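Local coordinates for Lmo2184 protein (Listeria monocytogenes serovar 1/2a, PDB 5JOQ) that probably binds heme or an iron-siderophore complex at the cell surface, as the substrate-binding lipoprotein of an ABC transporter, at residues A[50-54]-A[137-143]. Numbering follows the deposited sequence. Where two conformers were deposited one is given.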
loop_
_atom_site.group_PDB
_atom_site.type_symbol
_atom_site.label_atom_id
_atom_site.label_comp_id
_atom_site.label_asym_id
_atom_site.label_seq_id
_atom_site.Cartn_x
_atom_site.Cartn_y
_atom_site.Cartn_z
ATOM N N LYS A 50 -13.648 2.434 -26.538
ATOM C CA LYS A 50 -14.331 3.543 -27.205
ATOM C C LYS A 50 -14.055 3.536 -28.697
ATOM O O LYS A 50 -14.881 4.031 -29.469
ATOM C CB LYS A 50 -13.896 4.892 -26.617
ATOM C CG LYS A 50 -14.293 5.080 -25.129
ATOM C CD LYS A 50 -15.786 5.201 -24.932
ATOM C CE LYS A 50 -16.078 5.448 -23.416
ATOM N NZ LYS A 50 -17.459 5.072 -23.033
ATOM N N LEU A 51 -12.900 2.995 -29.114
ATOM C CA LEU A 51 -12.581 2.874 -30.534
ATOM C C LEU A 51 -13.168 1.627 -31.171
ATOM O O LEU A 51 -12.976 1.413 -32.381
ATOM C CB LEU A 51 -11.059 2.888 -30.736
ATOM C CG LEU A 51 -10.365 4.208 -30.344
ATOM C CD1 LEU A 51 -8.894 4.171 -30.735
ATOM C CD2 LEU A 51 -11.043 5.463 -30.946
ATOM N N ASP A 52 -13.858 0.790 -30.396
ATOM C CA ASP A 52 -14.507 -0.411 -30.925
ATOM C C ASP A 52 -13.485 -1.352 -31.570
ATOM O O ASP A 52 -13.696 -1.889 -32.665
ATOM C CB ASP A 52 -15.609 -0.026 -31.921
ATOM C CG ASP A 52 -16.494 -1.211 -32.332
ATOM O OD1 ASP A 52 -16.501 -2.269 -31.656
ATOM O OD2 ASP A 52 -17.213 -1.068 -33.345
ATOM N N LEU A 53 -12.365 -1.568 -30.865
ATOM C CA LEU A 53 -11.302 -2.443 -31.330
ATOM C C LEU A 53 -11.225 -3.709 -30.482
ATOM O O LEU A 53 -11.260 -3.623 -29.251
ATOM C CB LEU A 53 -9.959 -1.710 -31.272
ATOM C CG LEU A 53 -9.796 -0.695 -32.419
ATOM C CD1 LEU A 53 -8.656 0.262 -32.130
ATOM C CD2 LEU A 53 -9.585 -1.442 -33.761
ATOM N N PRO A 54 -11.093 -4.884 -31.093
ATOM C CA PRO A 54 -10.847 -6.095 -30.306
ATOM C C PRO A 54 -9.408 -6.121 -29.803
ATOM O O PRO A 54 -8.507 -5.487 -30.365
ATOM C CB PRO A 54 -11.126 -7.228 -31.297
ATOM C CG PRO A 54 -10.855 -6.643 -32.625
ATOM C CD PRO A 54 -11.151 -5.161 -32.539
ATOM N N PHE A 137 -5.548 2.059 -36.853
ATOM C CA PHE A 137 -6.379 0.862 -36.786
ATOM C C PHE A 137 -7.745 1.036 -37.443
ATOM O O PHE A 137 -8.678 0.293 -37.116
ATOM C CB PHE A 137 -6.523 0.432 -35.322
ATOM C CG PHE A 137 -5.218 0.027 -34.686
ATOM C CD1 PHE A 137 -4.513 -1.083 -35.170
ATOM C CD2 PHE A 137 -4.705 0.728 -33.595
ATOM C CE1 PHE A 137 -3.303 -1.494 -34.569
ATOM C CE2 PHE A 137 -3.506 0.337 -33.004
ATOM C CZ PHE A 137 -2.800 -0.778 -33.509
ATOM N N ASP A 138 -7.884 1.989 -38.378
ATOM C CA ASP A 138 -9.120 2.175 -39.144
ATOM C C ASP A 138 -10.306 2.463 -38.225
ATOM O O ASP A 138 -11.366 1.838 -38.332
ATOM C CB ASP A 138 -9.414 0.960 -40.029
ATOM C CG ASP A 138 -10.489 1.247 -41.086
ATOM O OD1 ASP A 138 -10.957 2.409 -41.194
ATOM O OD2 ASP A 138 -10.857 0.314 -41.823
ATOM N N ARG A 139 -10.117 3.402 -37.303
ATOM C CA ARG A 139 -11.191 3.840 -36.409
ATOM C C ARG A 139 -11.229 5.357 -36.359
ATOM O O ARG A 139 -11.387 5.959 -35.290
ATOM C CB ARG A 139 -11.028 3.253 -34.998
ATOM C CG ARG A 139 -11.212 1.715 -34.931
ATOM C CD ARG A 139 -12.609 1.274 -35.337
ATOM N NE ARG A 139 -12.855 -0.139 -35.037
ATOM C CZ ARG A 139 -12.591 -1.152 -35.867
ATOM N NH1 ARG A 139 -12.030 -0.907 -37.052
ATOM N NH2 ARG A 139 -12.856 -2.420 -35.500
ATOM N N ILE A 140 -11.065 5.998 -37.519
ATOM C CA ILE A 140 -10.930 7.454 -37.532
ATOM C C ILE A 140 -12.216 8.105 -37.027
ATOM O O ILE A 140 -12.180 9.071 -36.252
ATOM C CB ILE A 140 -10.558 7.926 -38.953
ATOM C CG1 ILE A 140 -9.108 7.524 -39.299
ATOM C CG2 ILE A 140 -10.779 9.444 -39.139
ATOM C CD1 ILE A 140 -8.714 7.773 -40.772
ATOM N N GLU A 141 -13.374 7.604 -37.476
ATOM C CA GLU A 141 -14.650 8.154 -37.019
ATOM C C GLU A 141 -14.817 8.006 -35.503
ATOM O O GLU A 141 -15.226 8.958 -34.809
ATOM C CB GLU A 141 -15.797 7.465 -37.776
ATOM C CG GLU A 141 -15.622 7.514 -39.320
ATOM C CD GLU A 141 -14.950 6.258 -39.981
ATOM O OE1 GLU A 141 -13.896 5.730 -39.490
ATOM O OE2 GLU A 141 -15.499 5.820 -41.036
ATOM N N GLU A 142 -14.482 6.831 -34.958
ATOM C CA GLU A 142 -14.647 6.634 -33.519
ATOM C C GLU A 142 -13.696 7.529 -32.725
ATOM O O GLU A 142 -14.073 8.071 -31.664
ATOM C CB GLU A 142 -14.423 5.164 -33.164
ATOM C CG GLU A 142 -15.518 4.215 -33.645
ATOM C CD GLU A 142 -15.332 3.786 -35.097
ATOM O OE1 GLU A 142 -14.405 4.265 -35.791
ATOM O OE2 GLU A 142 -16.142 2.967 -35.539
ATOM N N ALA A 143 -12.461 7.694 -33.210
ATOM C CA ALA A 143 -11.487 8.546 -32.508
ATOM C C ALA A 143 -11.917 10.005 -32.527
ATOM O O ALA A 143 -11.777 10.723 -31.516
ATOM C CB ALA A 143 -10.105 8.429 -33.157
HETATM O O HOH W 1 -15.830 6.801 -29.986
HETATM O O HOH W 2 -17.917 1.601 -33.925
#
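R139 reaches the backbone of D52 and the side chain of L53 because its CG stands anti to its own carbonyl carbon (chi1 -67°) and its chain then bends at chi2 (-63°), carrying the guanidinium group to the carbonyl of D52. Two nitrogens then grip one oxygen side-on: NE of R139 lies 3.1 Å and NH2 of R139 3.0 Å from O of D52, which sits in the guanidinium plane. Both donors approach one face of the carbonyl, NE well above its plane and NH2 tilted only 25° from it. NH1 of R139 is tied back to O of D138 at 3.1 Å in a nearly straight bond, so three in-plane hydrogen bonds fix the rotation of the group. One face of the guanidinium is covered by CD2 of L53, 3.6 Å above its centre, while CD1 of L53 meets CB of F137 at 3.8 Å. CD2 of L51 presses on A143, whose CA is only 3.5 Å away, a tight fit; L133 and I130 of helix 123-136 extend this apolar layer. Two waters bridge the segments: one donates to O of K50 and O of E142, the second to OD2 of D52 and OE2 of E142, probably easing the repulsion between these carboxylates. D52 also forms a salt bridge to R68. D52 has positive phi and ends helix 42-50 in a Schellman motif, and R139 is the N-cap residue of helix 140-161, the long helix that leads to the C-terminal lobe, as in this family; its start is bound here to the N-terminal lobe. Chemically, R139 spends its side chain on main-chain carbonyls, and its positive charge, just past the C-terminal end of helix 42-50, probably complements the partial negative charge there.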